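Local coordinates for SmhA (Serratia marcescens, PDB 7A27), which is one component of the tripartite alpha-pore-forming toxin Smh, seen here in its soluble form, and probably acts with partner proteins to perforate target membranes, at residues M46-T51 against N271-S275; Q127-T131 against E295-A299; L172-I176 against K259-Y264; G191-V195 against N351-N355. Residue numbers count along the deposited sequence, not the author numbering.

From the N terminus, the chain enters contact 1 as helix 48-96 begins; the partner is the start of helix 272-299, so a loop of more than 200 residues closes there. Contact 2 opens on helix 104-155 inside that loop and closes beyond it, at 295-299, so contacts 1 and 2 cross. Contact 3 joins helices 160-188 and 247-268 and is nested in both loops; it touches contact 1 where Ser275 O lies 3.3 Å from Tyr264 CE1. Contact 4 crosses all three, running from the segment after helix 160-188 to helix 325-358. Contacts 1 and 2 tie helix 272-299 to two other long helices, their centres 38 Å apart.

Contact 1 (M46-T51 against N271-S275); sequences MDPGLT and NALLS
Two helix N termini meet here in the elongated helical bundle of SmhA, a component of an alpha-pore-forming toxin. Met46 is extended (phi -137°, psi 177°) and Asp47 (phi -41°, psi 113°) turns the chain into helix 48-96; in 271-275, helix 272-299 begins just after Asn271. The closest CA pair is Met46 and Leu273, 7.1 Å apart, and no hydrogen bond joins the segments, so the contact rests on apolar side chains. Leu273 (chi1 t, chi2 p) is the central side chain: its CA-to-CB bond points toward 46-51, and Met46, Asp47, Leu50 and Thr51 all touch it. Leu50, also t and p, sends CD2 to within 3.6 Å of Leu273 CG. Met46, with chi1 m and chi2 t but chi3 between wells near 140°, runs alongside; its CB lies 3.8 Å from Leu273 CD2, and its CE reaches Ala272 CB at 4.2 Å. Leu41 also touches Leu273, and Ile154 of helix 104-155 touches Leu50. Asp47 is the N-cap of helix 48-96: with chi1 t, its OD2 accepts a weak bond from Leu50 N at 3.3 Å. Asn271 holds the equivalent position without a side-chain capping bond, but its O accepts from Ser275 OG at 2.8 Å. Thr51, chi1 m, donates OG1 to Asp47 O at 2.7 Å, and the same OG1 lies 3.5 Å from Leu273 CD2.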
loop_
_atom_site.group_PDB
_atom_site.type_symbol
_atom_site.label_atom_id
_atom_site.label_comp_id
_atom_site.label_asym_id
_atom_site.label_seq_id
_atom_site.Cartn_x
_atom_site.Cartn_y
_atom_site.Cartn_z
ATOM N N MET A 46 -9.054 20.900 -28.961
ATOM C CA MET A 46 -7.781 20.190 -29.282
ATOM C C MET A 46 -8.089 18.890 -30.039
ATOM O O MET A 46 -9.282 18.613 -30.246
ATOM C CB MET A 46 -7.010 19.908 -27.996
ATOM C CG MET A 46 -6.858 21.172 -27.189
ATOM S SD MET A 46 -5.458 21.159 -26.083
ATOM C CE MET A 46 -4.901 22.854 -26.291
ATOM N N ASP A 47 -7.067 18.138 -30.463
ATOM C CA ASP A 47 -7.271 16.929 -31.309
ATOM C C ASP A 47 -8.492 16.170 -30.780
ATOM O O ASP A 47 -8.462 15.679 -29.652
ATOM C CB ASP A 47 -6.012 16.052 -31.396
ATOM C CG ASP A 47 -6.167 14.873 -32.350
ATOM O OD1 ASP A 47 -6.909 15.014 -33.352
ATOM O OD2 ASP A 47 -5.578 13.810 -32.075
ATOM N N PRO A 48 -9.617 16.085 -31.537
ATOM C CA PRO A 48 -10.795 15.356 -31.064
ATOM C C PRO A 48 -10.475 13.891 -30.701
ATOM O O PRO A 48 -10.910 13.443 -29.648
ATOM C CB PRO A 48 -11.788 15.427 -32.241
ATOM C CG PRO A 48 -11.322 16.602 -33.079
ATOM C CD PRO A 48 -9.825 16.683 -32.866
ATOM N N GLY A 49 -9.702 13.210 -31.559
ATOM C CA GLY A 49 -9.335 11.780 -31.448
ATOM C C GLY A 49 -8.528 11.448 -30.196
ATOM O O GLY A 49 -8.812 10.397 -29.589
ATOM N N LEU A 50 -7.540 12.285 -29.846
ATOM C CA LEU A 50 -6.634 12.094 -28.677
ATOM C C LEU A 50 -7.319 12.613 -27.405
ATOM O O LEU A 50 -7.115 12.005 -26.344
ATOM C CB LEU A 50 -5.295 12.807 -28.920
ATOM C CG LEU A 50 -4.322 12.813 -27.736
ATOM C CD1 LEU A 50 -3.905 11.390 -27.353
ATOM C CD2 LEU A 50 -3.093 13.661 -28.029
ATOM N N THR A 51 -8.090 13.698 -27.492
ATOM C CA THR A 51 -8.842 14.262 -26.341
ATOM C C THR A 51 -9.708 13.146 -25.736
ATOM O O THR A 51 -9.641 12.974 -24.501
ATOM C CB THR A 51 -9.657 15.504 -26.734
ATOM O OG1 THR A 51 -8.769 16.541 -27.161
ATOM C CG2 THR A 51 -10.508 16.039 -25.602
ATOM N N ASN A 271 3.259 20.958 -28.609
ATOM C CA ASN A 271 2.482 19.731 -28.266
ATOM C C ASN A 271 1.937 19.849 -26.833
ATOM O O ASN A 271 2.564 19.318 -25.906
ATOM C CB ASN A 271 3.319 18.454 -28.415
ATOM C CG ASN A 271 4.099 18.404 -29.706
ATOM O OD1 ASN A 271 4.961 19.247 -29.945
ATOM N ND2 ASN A 271 3.822 17.399 -30.517
ATOM N N ALA A 272 0.796 20.523 -26.668
ATOM C CA ALA A 272 0.115 20.789 -25.381
ATOM C C ALA A 272 -0.660 19.552 -24.923
ATOM O O ALA A 272 -0.589 19.200 -23.731
ATOM C CB ALA A 272 -0.812 21.954 -25.588
ATOM N N LEU A 273 -1.367 18.908 -25.849
ATOM C CA LEU A 273 -2.238 17.759 -25.523
ATOM C C LEU A 273 -1.375 16.555 -25.136
ATOM O O LEU A 273 -1.813 15.784 -24.269
ATOM C CB LEU A 273 -3.163 17.470 -26.708
ATOM C CG LEU A 273 -4.388 16.610 -26.385
ATOM C CD1 LEU A 273 -5.140 17.138 -25.171
ATOM C CD2 LEU A 273 -5.328 16.551 -27.573
ATOM N N LEU A 274 -0.193 16.395 -25.741
ATOM C CA LEU A 274 0.734 15.284 -25.390
ATOM C C LEU A 274 1.246 15.525 -23.969
ATOM O O LEU A 274 1.296 14.550 -23.203
ATOM C CB LEU A 274 1.885 15.216 -26.391
ATOM C CG LEU A 274 2.988 14.209 -26.067
ATOM C CD1 LEU A 274 2.468 12.771 -26.114
ATOM C CD2 LEU A 274 4.153 14.374 -27.042
ATOM N N SER A 275 1.605 16.775 -23.642
ATOM C CA SER A 275 2.052 17.204 -22.289
ATOM C C SER A 275 1.039 16.699 -21.248
ATOM O O SER A 275 1.460 16.108 -20.232
ATOM C CB SER A 275 2.220 18.704 -22.220
ATOM O OG SER A 275 3.129 19.172 -23.214
#

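Contact 2 (Q127-T131 against E295-A299); sequences QAVHT and EQRMA
Helical segments 127-131 and 295-299 run nearly antiparallel: their axes come within 9.6 Å at a signed crossing angle of -155°. His130 and Met298 mark the register, CA to CA 6.0 Å. Glu295 leaves its helix sideways, but with chi1 t and chi2 m its carboxylate returns to the interface, where OE2 accepts a weak hydrogen bond of 2.8 Å from His130 NE2. The other oxygen, OE1, forms a salt bridge with Arg137, which like His130 lies on helix 104-155. The CA-to-CB bonds of Gln296 and Arg297 point away from 127-131; the Arg297 side chain touches Ile21 and Gln24 of helix 14-37. Met298 (t, p, p) points toward the partner; its CG is 4.1 Å from His130 CB, and its SD is 4.4 Å from Val129 CG1. Leu76 and Leu79 of helix 48-96 also touch this methionine. Ala299 completes the pocket, its CB 3.3 Å from His130 NE2. The His130 ring, chi1 t and chi2 -99°, thus fits obliquely among Glu295, Met298 and Ala299. A buried histidine-glutamate pair beside apolar side chains joins two antiparallel helices in the long, up-and-down bundle of this alpha-pore-forming toxin component.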
loop_
_atom_site.group_PDB
_atom_site.type_symbol
_atom_site.label_atom_id
_atom_site.label_comp_id
_atom_site.label_asym_id
_atom_site.label_seq_id
_atom_site.Cartn_x
_atom_site.Cartn_y
_atom_site.Cartn_z
ATOM N N GLN A 127 -6.539 -15.402 1.340
ATOM C CA GLN A 127 -6.520 -15.867 -0.068
ATOM C C GLN A 127 -7.590 -15.106 -0.857
ATOM O O GLN A 127 -7.278 -14.625 -1.959
ATOM C CB GLN A 127 -6.769 -17.366 -0.214
ATOM C CG GLN A 127 -6.373 -17.910 -1.590
ATOM C CD GLN A 127 -4.877 -17.871 -1.798
ATOM O OE1 GLN A 127 -4.098 -18.431 -1.027
ATOM N NE2 GLN A 127 -4.473 -17.206 -2.864
ATOM N N ALA A 128 -8.796 -14.977 -0.300
ATOM C CA ALA A 128 -9.950 -14.320 -0.959
ATOM C C ALA A 128 -9.577 -12.895 -1.372
ATOM O O ALA A 128 -9.897 -12.492 -2.507
ATOM C CB ALA A 128 -11.158 -14.329 -0.051
ATOM N N VAL A 129 -8.926 -12.167 -0.474
ATOM C CA VAL A 129 -8.496 -10.764 -0.725
ATOM C C VAL A 129 -7.414 -10.752 -1.807
ATOM O O VAL A 129 -7.483 -9.886 -2.700
ATOM C CB VAL A 129 -8.013 -10.089 0.569
ATOM C CG1 VAL A 129 -7.312 -8.782 0.277
ATOM C CG2 VAL A 129 -9.153 -9.871 1.551
ATOM N N HIS A 130 -6.434 -11.657 -1.741
ATOM C CA HIS A 130 -5.337 -11.718 -2.744
ATOM C C HIS A 130 -5.907 -11.991 -4.134
ATOM O O HIS A 130 -5.426 -11.387 -5.099
ATOM C CB HIS A 130 -4.293 -12.775 -2.398
ATOM C CG HIS A 130 -3.213 -12.845 -3.425
ATOM N ND1 HIS A 130 -3.188 -13.797 -4.430
ATOM C CD2 HIS A 130 -2.162 -12.028 -3.651
ATOM C CE1 HIS A 130 -2.134 -13.600 -5.185
ATOM N NE2 HIS A 130 -1.486 -12.518 -4.734
ATOM N N THR A 131 -6.888 -12.885 -4.238
ATOM C CA THR A 131 -7.486 -13.254 -5.536
ATOM C C THR A 131 -8.129 -12.007 -6.159
ATOM O O THR A 131 -8.026 -11.872 -7.397
ATOM C CB THR A 131 -8.417 -14.455 -5.396
ATOM O OG1 THR A 131 -7.660 -15.525 -4.825
ATOM C CG2 THR A 131 -8.995 -14.885 -6.722
ATOM N N GLU A 295 -0.217 -6.286 -4.355
ATOM C CA GLU A 295 -0.616 -7.658 -4.750
ATOM C C GLU A 295 0.491 -8.646 -4.387
ATOM O O GLU A 295 0.145 -9.699 -3.851
ATOM C CB GLU A 295 -0.892 -7.709 -6.251
ATOM C CG GLU A 295 -1.420 -9.049 -6.752
ATOM C CD GLU A 295 -0.394 -10.098 -7.152
ATOM O OE1 GLU A 295 0.737 -9.730 -7.473
ATOM O OE2 GLU A 295 -0.738 -11.292 -7.163
ATOM N N GLN A 296 1.761 -8.319 -4.661
ATOM C CA GLN A 296 2.918 -9.234 -4.465
ATOM C C GLN A 296 3.187 -9.482 -2.974
ATOM O O GLN A 296 3.481 -10.639 -2.625
ATOM C CB GLN A 296 4.164 -8.726 -5.187
ATOM C CG GLN A 296 4.168 -9.059 -6.674
ATOM C CD GLN A 296 5.209 -8.307 -7.473
ATOM O OE1 GLN A 296 5.980 -7.506 -6.948
ATOM N NE2 GLN A 296 5.226 -8.542 -8.774
ATOM N N ARG A 297 3.109 -8.463 -2.119
ATOM C CA ARG A 297 3.352 -8.636 -0.659
ATOM C C ARG A 297 2.202 -9.439 -0.055
ATOM O O ARG A 297 2.461 -10.228 0.851
ATOM C CB ARG A 297 3.469 -7.302 0.076
ATOM C CG ARG A 297 4.572 -6.405 -0.453
ATOM C CD ARG A 297 5.983 -6.957 -0.327
ATOM N NE ARG A 297 6.828 -6.245 -1.299
ATOM C CZ ARG A 297 7.230 -4.963 -1.189
ATOM N NH1 ARG A 297 6.865 -4.208 -0.145
ATOM N NH2 ARG A 297 7.991 -4.458 -2.148
ATOM N N MET A 298 0.991 -9.247 -0.580
ATOM C CA MET A 298 -0.258 -9.910 -0.130
ATOM C C MET A 298 -0.244 -11.382 -0.549
ATOM O O MET A 298 -0.881 -12.183 0.144
ATOM C CB MET A 298 -1.449 -9.214 -0.776
ATOM C CG MET A 298 -2.798 -9.663 -0.255
ATOM S SD MET A 298 -3.160 -9.429 1.481
ATOM C CE MET A 298 -2.356 -7.850 1.658
ATOM N N ALA A 299 0.473 -11.744 -1.610
ATOM C CA ALA A 299 0.544 -13.129 -2.130
ATOM C C ALA A 299 1.122 -14.071 -1.064
ATOM O O ALA A 299 0.723 -15.243 -1.020
ATOM C CB ALA A 299 1.391 -13.175 -3.364
#

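Contact 3 (L172-I176 against K259-Y264); sequences LNEAI and KLAVAY
An antiparallel helix pair brings the helix before the two-stranded antiparallel sheet (198-206 and 230-237) against the helix after it, an arrangement consistent with the head region of ClyA-family toxins. Both segments are helical throughout; their axes approach to 11.1 Å at a signed crossing angle of -159°, and the closest CA atoms, those of Leu172 and Leu260, are 6.4 Å apart. No hydrogen bond crosses, and 270 Å² is buried in all. Leu172, in the m, t rotamer, points toward 259-264 and extends CD1 over the first turn of that segment, 4.0 Å from Lys259 CB, 3.9 Å from Leu260 N and 4.2 Å from Ala263 CB. Closer to its backbone, Leu172 CB lies 4.2 Å from Leu260 CD1. The ammonium end of Lys259 leads away, so its aliphatic base makes the contact. Asn173 leaves its helix sideways, but chi1 m brings its amide back: OD1 sits 3.9 Å from Leu260 CD1, while ND2 is 3.7 Å from Tyr264 OH. Ala282 of helix 272-299 touches Asn173, and Ser275 and Ser279 touch Tyr264, so a third helix flanks this edge. One turn beyond Leu172 comes Ile176, likewise m, t and directed toward the partner. It meets Leu260, whose t, p rotamer places CD2 3.7 Å from Ile176 CD1.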
loop_
_atom_site.group_PDB
_atom_site.type_symbol
_atom_site.label_atom_id
_atom_site.label_comp_id
_atom_site.label_asym_id
_atom_site.label_seq_id
_atom_site.Cartn_x
_atom_site.Cartn_y
_atom_site.Cartn_z
ATOM N N LEU A 172 12.348 13.271 -15.424
ATOM C CA LEU A 172 11.979 14.002 -14.182
ATOM C C LEU A 172 10.884 13.251 -13.413
ATOM O O LEU A 172 11.026 13.140 -12.191
ATOM C CB LEU A 172 11.560 15.430 -14.543
ATOM C CG LEU A 172 12.730 16.347 -14.892
ATOM C CD1 LEU A 172 12.271 17.627 -15.586
ATOM C CD2 LEU A 172 13.529 16.674 -13.628
ATOM N N ASN A 173 9.831 12.761 -14.076
ATOM C CA ASN A 173 8.750 11.976 -13.420
ATOM C C ASN A 173 9.375 10.748 -12.735
ATOM O O ASN A 173 8.954 10.423 -11.619
ATOM C CB ASN A 173 7.642 11.576 -14.396
ATOM C CG ASN A 173 6.768 12.719 -14.873
ATOM O OD1 ASN A 173 6.357 13.589 -14.104
ATOM N ND2 ASN A 173 6.432 12.687 -16.150
ATOM N N GLU A 174 10.349 10.100 -13.378
ATOM C CA GLU A 174 11.047 8.909 -12.832
ATOM C C GLU A 174 11.832 9.311 -11.573
ATOM O O GLU A 174 11.823 8.521 -10.620
ATOM C CB GLU A 174 11.929 8.247 -13.893
ATOM C CG GLU A 174 11.406 6.899 -14.377
ATOM C CD GLU A 174 12.392 6.046 -15.186
ATOM O OE1 GLU A 174 13.201 6.633 -15.989
ATOM O OE2 GLU A 174 12.366 4.775 -15.022
ATOM N N ALA A 175 12.452 10.499 -11.554
ATOM C CA ALA A 175 13.258 11.012 -10.422
ATOM C C ALA A 175 12.345 11.350 -9.243
ATOM O O ALA A 175 12.690 11.007 -8.100
ATOM C CB ALA A 175 14.019 12.238 -10.838
ATOM N N ILE A 176 11.243 12.045 -9.520
ATOM C CA ILE A 176 10.235 12.517 -8.526
ATOM C C ILE A 176 9.646 11.309 -7.787
ATOM O O ILE A 176 9.394 11.416 -6.567
ATOM C CB ILE A 176 9.147 13.317 -9.263
ATOM C CG1 ILE A 176 9.677 14.670 -9.737
ATOM C CG2 ILE A 176 7.903 13.459 -8.401
ATOM C CD1 ILE A 176 8.743 15.375 -10.704
ATOM N N LYS A 259 11.961 22.124 -12.087
ATOM C CA LYS A 259 12.409 21.720 -13.446
ATOM C C LYS A 259 11.239 21.129 -14.239
ATOM O O LYS A 259 11.181 21.366 -15.468
ATOM C CB LYS A 259 13.567 20.713 -13.387
ATOM C CG LYS A 259 14.863 21.268 -12.804
ATOM C CD LYS A 259 16.156 20.737 -13.442
ATOM C CE LYS A 259 16.718 19.495 -12.788
ATOM N NZ LYS A 259 17.319 19.811 -11.476
ATOM N N LEU A 260 10.351 20.384 -13.576
ATOM C CA LEU A 260 9.182 19.747 -14.230
ATOM C C LEU A 260 8.286 20.850 -14.812
ATOM O O LEU A 260 7.831 20.696 -15.973
ATOM C CB LEU A 260 8.417 18.884 -13.224
ATOM C CG LEU A 260 7.228 18.127 -13.818
ATOM C CD1 LEU A 260 7.722 17.197 -14.906
ATOM C CD2 LEU A 260 6.424 17.366 -12.772
ATOM N N ALA A 261 8.053 21.917 -14.043
ATOM C CA ALA A 261 7.204 23.058 -14.447
ATOM C C ALA A 261 7.734 23.641 -15.760
ATOM O O ALA A 261 6.953 23.773 -16.711
ATOM C CB ALA A 261 7.176 24.088 -13.349
ATOM N N VAL A 262 9.033 23.930 -15.784
ATOM C CA VAL A 262 9.780 24.524 -16.934
ATOM C C VAL A 262 9.646 23.609 -18.160
ATOM O O VAL A 262 9.358 24.132 -19.266
ATOM C CB VAL A 262 11.260 24.761 -16.552
ATOM C CG1 VAL A 262 12.146 25.053 -17.756
ATOM C CG2 VAL A 262 11.404 25.857 -15.507
ATOM N N ALA A 263 9.826 22.300 -17.965
ATOM C CA ALA A 263 9.851 21.285 -19.043
ATOM C C ALA A 263 8.479 21.166 -19.719
ATOM O O ALA A 263 8.485 20.959 -20.959
ATOM C CB ALA A 263 10.325 19.956 -18.512
ATOM N N TYR A 264 7.366 21.243 -18.967
ATOM C CA TYR A 264 5.994 21.166 -19.538
ATOM C C TYR A 264 5.733 22.451 -20.346
ATOM O O TYR A 264 5.174 22.363 -21.453
ATOM C CB TYR A 264 4.911 20.903 -18.488
ATOM C CG TYR A 264 4.743 19.475 -18.023
ATOM C CD1 TYR A 264 4.267 18.488 -18.869
ATOM C CD2 TYR A 264 4.974 19.113 -16.703
ATOM C CE1 TYR A 264 4.074 17.183 -18.435
ATOM C CE2 TYR A 264 4.792 17.810 -16.259
ATOM C CZ TYR A 264 4.339 16.831 -17.121
ATOM O OH TYR A 264 4.188 15.551 -16.652
#

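Contact 4 (G191-V195 against N351-N355); sequences GEGVV and NAKAN
Segment 191-195 has no regular secondary structure and lies along one side of the helical segment 351-355, with CA separations of 7.2 Å for Gly191 and Ala352, 7.1 Å for Glu192 and Asn351, and 6.1 Å for Val194 and Asn355. Gly191 turns with phi 101° and psi -24°, where a CB would collide with the preceding carbonyl O; Val194 and Val195 are extended. Asn351 and Asn355, one turn apart on helix 325-358, both point toward this backbone. Their amides fasten the link between helix 160-188 and strand 198-206 to the long helical bundle. Asn351, chi1 t, donates ND2 to Gly191 O and Gly193 O, each at 2.9 Å. Asn355, chi1 m, uses both ends of its amide: ND2 donates to Gly193 O at 2.9 Å, and OD1 accepts from Val195 N at 3.0 Å. The Val195 side chain lies about 4 Å from that of Asn359, a calcium-binding residue whose ion is absent from this chain.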
loop_
_atom_site.group_PDB
_atom_site.type_symbol
_atom_site.label_atom_id
_atom_site.label_comp_id
_atom_site.label_asym_id
_atom_site.label_seq_id
_atom_site.Cartn_x
_atom_site.Cartn_y
_atom_site.Cartn_z
ATOM N N GLY A 191 6.816 0.877 10.182
ATOM C CA GLY A 191 5.563 0.426 10.818
ATOM C C GLY A 191 5.173 1.208 12.057
ATOM O O GLY A 191 3.964 1.212 12.382
ATOM N N GLU A 192 6.136 1.845 12.726
ATOM C CA GLU A 192 5.893 2.574 14.000
ATOM C C GLU A 192 5.557 4.036 13.733
ATOM O O GLU A 192 5.309 4.757 14.702
ATOM C CB GLU A 192 7.099 2.391 14.924
ATOM C CG GLU A 192 7.144 0.993 15.526
ATOM C CD GLU A 192 8.518 0.456 15.906
ATOM O OE1 GLU A 192 9.384 1.274 16.280
ATOM O OE2 GLU A 192 8.725 -0.790 15.778
ATOM N N GLY A 193 5.470 4.459 12.472
ATOM C CA GLY A 193 5.211 5.872 12.136
ATOM C C GLY A 193 3.731 6.174 12.067
ATOM O O GLY A 193 2.944 5.216 12.020
ATOM N N VAL A 194 3.392 7.464 12.082
ATOM C CA VAL A 194 2.013 8.012 11.896
ATOM C C VAL A 194 2.033 8.793 10.575
ATOM O O VAL A 194 2.399 9.947 10.586
ATOM C CB VAL A 194 1.585 8.877 13.089
ATOM C CG1 VAL A 194 0.181 9.441 12.913
ATOM C CG2 VAL A 194 1.700 8.074 14.377
ATOM N N VAL A 195 1.680 8.109 9.488
ATOM C CA VAL A 195 1.887 8.581 8.092
ATOM C C VAL A 195 0.929 9.713 7.730
ATOM O O VAL A 195 -0.240 9.679 8.098
ATOM C CB VAL A 195 1.775 7.441 7.061
ATOM C CG1 VAL A 195 2.717 6.306 7.406
ATOM C CG2 VAL A 195 0.350 6.951 6.882
ATOM N N ASN A 351 -1.743 0.411 15.153
ATOM C CA ASN A 351 -1.123 1.611 14.518
ATOM C C ASN A 351 -1.404 1.595 13.006
ATOM O O ASN A 351 -1.640 2.671 12.443
ATOM C CB ASN A 351 0.372 1.752 14.840
ATOM C CG ASN A 351 0.957 3.074 14.357
ATOM O OD1 ASN A 351 0.367 4.137 14.553
ATOM N ND2 ASN A 351 2.121 3.040 13.729
ATOM N N ALA A 352 -1.363 0.429 12.366
ATOM C CA ALA A 352 -1.615 0.286 10.912
ATOM C C ALA A 352 -3.062 0.683 10.613
ATOM O O ALA A 352 -3.279 1.408 9.618
ATOM C CB ALA A 352 -1.320 -1.111 10.442
ATOM N N LYS A 353 -4.005 0.260 11.464
ATOM C CA LYS A 353 -5.454 0.564 11.298
ATOM C C LYS A 353 -5.684 2.066 11.487
ATOM O O LYS A 353 -6.522 2.625 10.750
ATOM C CB LYS A 353 -6.323 -0.245 12.267
ATOM C CG LYS A 353 -6.418 -1.726 11.948
ATOM C CD LYS A 353 -7.132 -2.548 12.986
ATOM C CE LYS A 353 -8.593 -2.186 13.092
ATOM N NZ LYS A 353 -9.276 -3.098 14.043
ATOM N N ALA A 354 -5.008 2.682 12.461
ATOM C CA ALA A 354 -5.078 4.134 12.738
ATOM C C ALA A 354 -4.538 4.885 11.516
ATOM O O ALA A 354 -5.132 5.902 11.143
ATOM C CB ALA A 354 -4.319 4.487 13.991
ATOM N N ASN A 355 -3.473 4.373 10.906
ATOM C CA ASN A 355 -2.842 4.975 9.706
ATOM C C ASN A 355 -3.796 4.866 8.511
ATOM O O ASN A 355 -3.976 5.877 7.823
ATOM C CB ASN A 355 -1.470 4.362 9.410
ATOM C CG ASN A 355 -0.327 5.007 10.174
ATOM O OD1 ASN A 355 -0.382 6.184 10.513
ATOM N ND2 ASN A 355 0.741 4.256 10.385
#